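Local coordinates for endo-alpha-(1->5)-L-arabinanase (Bacillus licheniformis, PDB 6B7K), which probably cleaves internal alpha-1,5 linkages of arabinan, as an endo-acting, calcium-containing hydrolase of glycoside hydrolase family 43, at residues Asp142-Lys147 and Thr228-Pro233; Asn195-Asp200 and Tyr204-Phe209. All coordinates share one frame; numbering follows the deposited sequence.

Interaction 1: Asp142-Lys147 and Thr228-Pro233. With CA (calcium ion), chain F.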
loop_
_atom_site.group_PDB
_atom_site.type_symbol
_atom_site.label_atom_id
_atom_site.label_comp_id
_atom_site.label_asym_id
_atom_site.label_seq_id
_atom_site.Cartn_x
_atom_site.Cartn_y
_atom_site.Cartn_z
ATOM N N ASP A 142 5.544 0.264 1.252
ATOM C CA ASP A 142 5.509 0.008 -0.184
ATOM C C ASP A 142 6.925 0.077 -0.727
ATOM O O ASP A 142 7.603 1.097 -0.559
ATOM C CB ASP A 142 4.613 1.011 -0.897
ATOM C CG ASP A 142 4.257 0.573 -2.297
ATOM O OD1 ASP A 142 3.362 -0.289 -2.436
ATOM O OD2 ASP A 142 4.874 1.084 -3.255
ATOM N N LEU A 143 7.363 -0.997 -1.376
ATOM C CA LEU A 143 8.686 -1.068 -1.975
ATOM C C LEU A 143 8.645 -0.533 -3.401
ATOM O O LEU A 143 7.673 -0.749 -4.131
ATOM C CB LEU A 143 9.189 -2.512 -1.963
ATOM C CG LEU A 143 10.513 -2.857 -2.649
ATOM C CD1 LEU A 143 11.674 -2.138 -1.990
ATOM C CD2 LEU A 143 10.733 -4.358 -2.631
ATOM N N VAL A 144 9.703 0.174 -3.791
ATOM C CA VAL A 144 9.831 0.726 -5.135
ATOM C C VAL A 144 11.299 0.668 -5.539
ATOM O O VAL A 144 12.191 0.899 -4.715
ATOM C CB VAL A 144 9.279 2.167 -5.212
ATOM C CG1 VAL A 144 9.902 3.041 -4.135
ATOM C CG2 VAL A 144 9.511 2.764 -6.596
ATOM N N ILE A 145 11.550 0.346 -6.807
ATOM C CA ILE A 145 12.898 0.158 -7.329
ATOM C C ILE A 145 13.244 1.333 -8.233
ATOM O O ILE A 145 12.443 1.728 -9.089
ATOM C CB ILE A 145 13.030 -1.185 -8.069
ATOM C CG1 ILE A 145 13.577 -2.253 -7.123
ATOM C CG2 ILE A 145 13.938 -1.063 -9.282
ATOM C CD1 ILE A 145 12.735 -2.499 -5.888
ATOM N N ASP A 146 14.438 1.889 -8.034
ATOM C CA ASP A 146 14.910 3.041 -8.789
ATOM C C ASP A 146 14.977 2.740 -10.282
ATOM O O ASP A 146 14.967 1.586 -10.719
ATOM C CB ASP A 146 16.301 3.455 -8.309
ATOM C CG ASP A 146 16.278 4.694 -7.446
ATOM O OD1 ASP A 146 15.182 5.248 -7.221
ATOM O OD2 ASP A 146 17.362 5.114 -6.989
ATOM N N LYS A 147 15.065 3.811 -11.072
ATOM C CA LYS A 147 15.446 3.659 -12.469
ATOM C C LYS A 147 16.828 3.034 -12.600
ATOM O O LYS A 147 17.139 2.449 -13.643
ATOM C CB LYS A 147 15.408 5.015 -13.177
ATOM N N THR A 228 10.569 14.179 -11.230
ATOM C CA THR A 228 11.711 13.651 -11.966
ATOM C C THR A 228 12.700 12.948 -11.049
ATOM O O THR A 228 13.454 12.085 -11.513
ATOM C CB THR A 228 12.408 14.775 -12.743
ATOM O OG1 THR A 228 13.513 14.238 -13.482
ATOM C CG2 THR A 228 12.909 15.862 -11.797
ATOM N N SER A 229 12.705 13.288 -9.762
ATOM C CA SER A 229 13.539 12.633 -8.765
ATOM C C SER A 229 12.656 11.862 -7.795
ATOM O O SER A 229 11.574 12.331 -7.423
ATOM C CB SER A 229 14.391 13.653 -8.004
ATOM O OG SER A 229 15.115 13.030 -6.957
ATOM N N ILE A 230 13.121 10.677 -7.392
ATOM C CA ILE A 230 12.345 9.827 -6.491
ATOM C C ILE A 230 11.985 10.587 -5.218
ATOM O O ILE A 230 10.856 10.498 -4.721
ATOM C CB ILE A 230 13.115 8.525 -6.192
ATOM C CG1 ILE A 230 12.333 7.634 -5.226
ATOM C CG2 ILE A 230 14.511 8.820 -5.659
ATOM C CD1 ILE A 230 11.168 6.920 -5.867
ATOM N N THR A 231 12.927 11.359 -4.684
ATOM C CA THR A 231 12.671 12.209 -3.531
ATOM C C THR A 231 12.255 13.622 -3.919
ATOM O O THR A 231 11.829 14.386 -3.045
ATOM C CB THR A 231 13.916 12.276 -2.638
ATOM O OG1 THR A 231 15.044 12.701 -3.414
ATOM C CG2 THR A 231 14.212 10.919 -2.031
ATOM N N GLY A 232 12.359 13.976 -5.201
ATOM C CA GLY A 232 12.085 15.314 -5.670
ATOM C C GLY A 232 10.670 15.764 -5.388
ATOM O O GLY A 232 9.817 14.978 -4.966
ATOM N N PRO A 233 10.392 17.048 -5.622
ATOM C CA PRO A 233 9.049 17.582 -5.348
ATOM C C PRO A 233 8.016 16.950 -6.269
ATOM O O PRO A 233 8.101 17.070 -7.494
ATOM C CB PRO A 233 9.204 19.086 -5.612
ATOM C CG PRO A 233 10.363 19.187 -6.547
ATOM C CD PRO A 233 11.296 18.068 -6.180
HETATM CA CA CA F . 3.640 -1.913 -4.152
HETATM O O HOH W 1 3.877 -1.996 -6.751
#

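Interaction 2: Asn195-Asp200 and Tyr204-Phe209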
loop_
_atom_site.group_PDB
_atom_site.type_symbol
_atom_site.label_atom_id
_atom_site.label_comp_id
_atom_site.label_asym_id
_atom_site.label_seq_id
_atom_site.Cartn_x
_atom_site.Cartn_y
_atom_site.Cartn_z
ATOM N N ASN A 195 2.196 4.544 -2.722
ATOM C CA ASN A 195 2.940 3.626 -3.575
ATOM C C ASN A 195 3.545 4.422 -4.723
ATOM O O ASN A 195 2.874 5.277 -5.310
ATOM C CB ASN A 195 2.058 2.475 -4.088
ATOM C CG ASN A 195 0.979 2.934 -5.043
ATOM O OD1 ASN A 195 -0.144 3.235 -4.635
ATOM N ND2 ASN A 195 1.309 2.974 -6.328
ATOM N N ILE A 196 4.815 4.154 -5.019
ATOM C CA ILE A 196 5.581 4.906 -6.007
ATOM C C ILE A 196 5.965 3.972 -7.144
ATOM O O ILE A 196 6.297 2.804 -6.914
ATOM C CB ILE A 196 6.843 5.539 -5.383
ATOM C CG1 ILE A 196 6.504 6.227 -4.062
ATOM C CG2 ILE A 196 7.483 6.520 -6.351
ATOM C CD1 ILE A 196 7.703 6.829 -3.372
ATOM N N THR A 197 5.926 4.490 -8.371
ATOM C CA THR A 197 6.352 3.734 -9.538
ATOM C C THR A 197 7.044 4.664 -10.523
ATOM O O THR A 197 6.705 5.845 -10.631
ATOM C CB THR A 197 5.174 3.029 -10.227
ATOM O OG1 THR A 197 5.635 2.382 -11.421
ATOM C CG2 THR A 197 4.083 4.026 -10.578
ATOM N N TYR A 198 8.020 4.115 -11.240
ATOM C CA TYR A 198 8.761 4.844 -12.260
ATOM C C TYR A 198 8.257 4.462 -13.646
ATOM O O TYR A 198 8.033 3.282 -13.935
ATOM C CB TYR A 198 10.262 4.558 -12.159
ATOM C CG TYR A 198 11.084 5.163 -13.279
ATOM C CD1 TYR A 198 11.558 6.466 -13.194
ATOM C CD2 TYR A 198 11.389 4.430 -14.420
ATOM C CE1 TYR A 198 12.307 7.020 -14.214
ATOM C CE2 TYR A 198 12.137 4.979 -15.445
ATOM C CZ TYR A 198 12.593 6.273 -15.335
ATOM O OH TYR A 198 13.339 6.818 -16.353
ATOM N N LYS A 199 8.088 5.465 -14.504
ATOM C CA LYS A 199 7.679 5.216 -15.884
ATOM C C LYS A 199 8.096 6.393 -16.747
ATOM O O LYS A 199 7.650 7.521 -16.511
ATOM C CB LYS A 199 6.174 4.987 -15.984
ATOM C CG LYS A 199 5.692 4.908 -17.418
ATOM C CD LYS A 199 4.221 4.588 -17.504
ATOM C CE LYS A 199 3.740 4.648 -18.942
ATOM N NZ LYS A 199 4.493 3.715 -19.823
ATOM N N ASP A 200 8.942 6.127 -17.740
ATOM C CA ASP A 200 9.336 7.102 -18.755
ATOM C C ASP A 200 9.815 8.411 -18.126
ATOM O O ASP A 200 9.308 9.497 -18.410
ATOM C CB ASP A 200 8.191 7.343 -19.742
ATOM C CG ASP A 200 7.925 6.140 -20.632
ATOM O OD1 ASP A 200 7.455 5.107 -20.113
ATOM O OD2 ASP A 200 8.192 6.228 -21.849
ATOM N N TYR A 204 5.885 8.253 -10.077
ATOM C CA TYR A 204 4.480 8.565 -9.822
ATOM C C TYR A 204 4.094 8.061 -8.437
ATOM O O TYR A 204 3.972 6.851 -8.222
ATOM C CB TYR A 204 3.578 7.955 -10.892
ATOM C CG TYR A 204 3.773 8.560 -12.258
ATOM C CD1 TYR A 204 4.774 8.102 -13.103
ATOM C CD2 TYR A 204 2.960 9.594 -12.704
ATOM C CE1 TYR A 204 4.959 8.654 -14.353
ATOM C CE2 TYR A 204 3.137 10.153 -13.952
ATOM C CZ TYR A 204 4.139 9.680 -14.771
ATOM O OH TYR A 204 4.323 10.230 -16.018
ATOM N N LEU A 205 3.888 8.989 -7.508
ATOM C CA LEU A 205 3.456 8.653 -6.156
ATOM C C LEU A 205 1.933 8.687 -6.100
ATOM O O LEU A 205 1.323 9.753 -6.244
ATOM C CB LEU A 205 4.060 9.618 -5.140
ATOM C CG LEU A 205 3.448 9.572 -3.737
ATOM C CD1 LEU A 205 3.615 8.189 -3.119
ATOM C CD2 LEU A 205 4.046 10.644 -2.841
ATOM N N PHE A 206 1.319 7.522 -5.900
ATOM C CA PHE A 206 -0.105 7.440 -5.603
ATOM C C PHE A 206 -0.297 7.444 -4.093
ATOM O O PHE A 206 0.533 6.907 -3.354
ATOM C CB PHE A 206 -0.726 6.174 -6.195
ATOM C CG PHE A 206 -0.593 6.061 -7.686
ATOM C CD1 PHE A 206 0.587 5.616 -8.261
ATOM C CD2 PHE A 206 -1.657 6.372 -8.512
ATOM C CE1 PHE A 206 0.706 5.500 -9.632
ATOM C CE2 PHE A 206 -1.545 6.260 -9.884
ATOM C CZ PHE A 206 -0.361 5.822 -10.445
ATOM N N VAL A 207 -1.389 8.057 -3.637
ATOM C CA VAL A 207 -1.725 8.116 -2.217
ATOM C C VAL A 207 -3.235 7.999 -2.062
ATOM O O VAL A 207 -3.994 8.055 -3.032
ATOM C CB VAL A 207 -1.229 9.413 -1.534
ATOM C CG1 VAL A 207 0.296 9.485 -1.509
ATOM C CG2 VAL A 207 -1.822 10.628 -2.216
ATOM N N SER A 208 -3.666 7.844 -0.815
ATOM C CA SER A 208 -5.076 7.811 -0.461
ATOM C C SER A 208 -5.391 9.011 0.423
ATOM O O SER A 208 -4.659 9.291 1.378
ATOM C CB SER A 208 -5.434 6.505 0.251
ATOM O OG SER A 208 -5.171 5.392 -0.585
ATOM N N PHE A 209 -6.470 9.714 0.100
ATOM C CA PHE A 209 -6.880 10.904 0.829
ATOM C C PHE A 209 -8.061 10.602 1.744
ATOM O O PHE A 209 -8.925 9.781 1.423
ATOM C CB PHE A 209 -7.264 12.034 -0.133
ATOM C CG PHE A 209 -6.092 12.795 -0.693
ATOM C CD1 PHE A 209 -4.807 12.576 -0.223
ATOM C CD2 PHE A 209 -6.285 13.748 -1.683
ATOM C CE1 PHE A 209 -3.735 13.284 -0.738
ATOM C CE2 PHE A 209 -5.220 14.459 -2.202
ATOM C CZ PHE A 209 -3.943 14.226 -1.729
#

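Interaction 1: Asp142-Lys147 and Thr228-Pro233
Ile230 reaches from its loop toward segment 142-147 and meets two side chains there, Val144 on the strand with the tip of its long branch and Asp146, just past the strand, with its short one. CG1 of Ile230 stands anti to the backbone nitrogen (chi1 179°), which carries CD1 out toward the strand; CD1 of Ile230 comes to 4.4 Å from CG1 of Val144, methyl against methyl in a loose apolar contact. Asp146 lies across Ile230 at about a right angle, and its OD1 rests 4.0 Å from CG2 of Ile230, a contact with hydrocarbon and not a polar bond. The other oxygen of that carboxylate, OD2, takes a weak hydrogen bond from NE1 of Trp152, whose side chain also packs on Val144 and Ile230. On the loop side, Ile230 and Thr231 are the middle residues of a type I turn, closed by a weak bond from Gly232 N to Ser229 O (2.9 Å). Ile230 also touches Leu164, so the turn sends one isoleucine between two neighbouring blades of the five-bladed beta-propeller characteristic of this family. Well away from Ile230, Asp142 binds the calcium ion through one oxygen: OD1 lies 2.4 Å from calcium, against 3.4 Å for OD2 of the same carboxylate. Asp84, Asp264 and a water 2.6 Å from calcium are further ligands, and Asp84 also accepts a hydrogen bond from Leu143 N. Segment 142-147 therefore supplies a metal ligand at Asp142 and packing surface at Val144 and Asp146. With no hydrogen bond joining 142-147 to 228-233, the contact rests on dispersion and on exclusion of water, and Asp146 OD2 finds its polar partner in Trp152 rather than in the turn.

Interaction 2: Asn195-Asp200 and Tyr204-Phe209
Asn195 pairs with Phe206 by backbone and side chain alike. Its N donates to Phe206 O (3.0 Å), and Phe206 N returns a bond of 2.8 Å to Asn195 O. With chi1 at 67° the amide is set beside the aromatic side chain, its plane only 10° from that of the ring; Asn195 ND2 approaches Phe206 CD1 obliquely at 3.4 Å, while OD1 is taken by Gln263 NE2. Ile196 turns to the other face of the sheet and packs CG1 on CD1 of Leu205 at 3.6 Å. These two form a non-hydrogen-bonded pair, where CA-H...O contacts run from Ile196 to Tyr204 O and from Leu205 to Asn195 O. Strands 191-199 and 202-209 make an antiparallel beta hairpin, the first two strands of a four-stranded propeller blade, and Asn195 brings it up against calcium ligands Asp142 and Asp264. Thr197 restores the hydrogen-bonded pattern with Tyr204, N to O in both directions. The threonine methyl CG2 lies at the edge of the Phe206 ring, 3.8 Å from CE1, leaving OG1 to hydrogen-bond with Asn268. Lys199 follows with its carbonyl O at the rim of the Tyr204 ring, 3.6 Å from CE1. Its extended chain bends at the last torsion; NZ forms a salt bridge with Asp200 OD1 (3.3 Å), and the ammonium makes a cation-pi contact with Trp293, whose ring also meets Tyr204 edge-to-face.

Overall arrangement
Both contacts are largely buried, but interaction 2 lies nearer the middle of the fold, its centre about 10 Å from that of the chain, against about 15 Å for the centre of interaction 1. Interaction 2 works within one blade, joining consecutive strands through a ladder of backbone hydrogen bonds; interaction 1 spans two blades with side-chain packing alone. Along the chain the hairpin is nested inside the loop that interaction 1 closes. The two also touch: Ile230 CD1 packs on Ile196 CG2 at 3.7 Å, and Val144 and Asp142 lie against the same strand, 191-199. Toward the calcium the neighbours are polar, Asp142 beside Asn195; further out they become aliphatic.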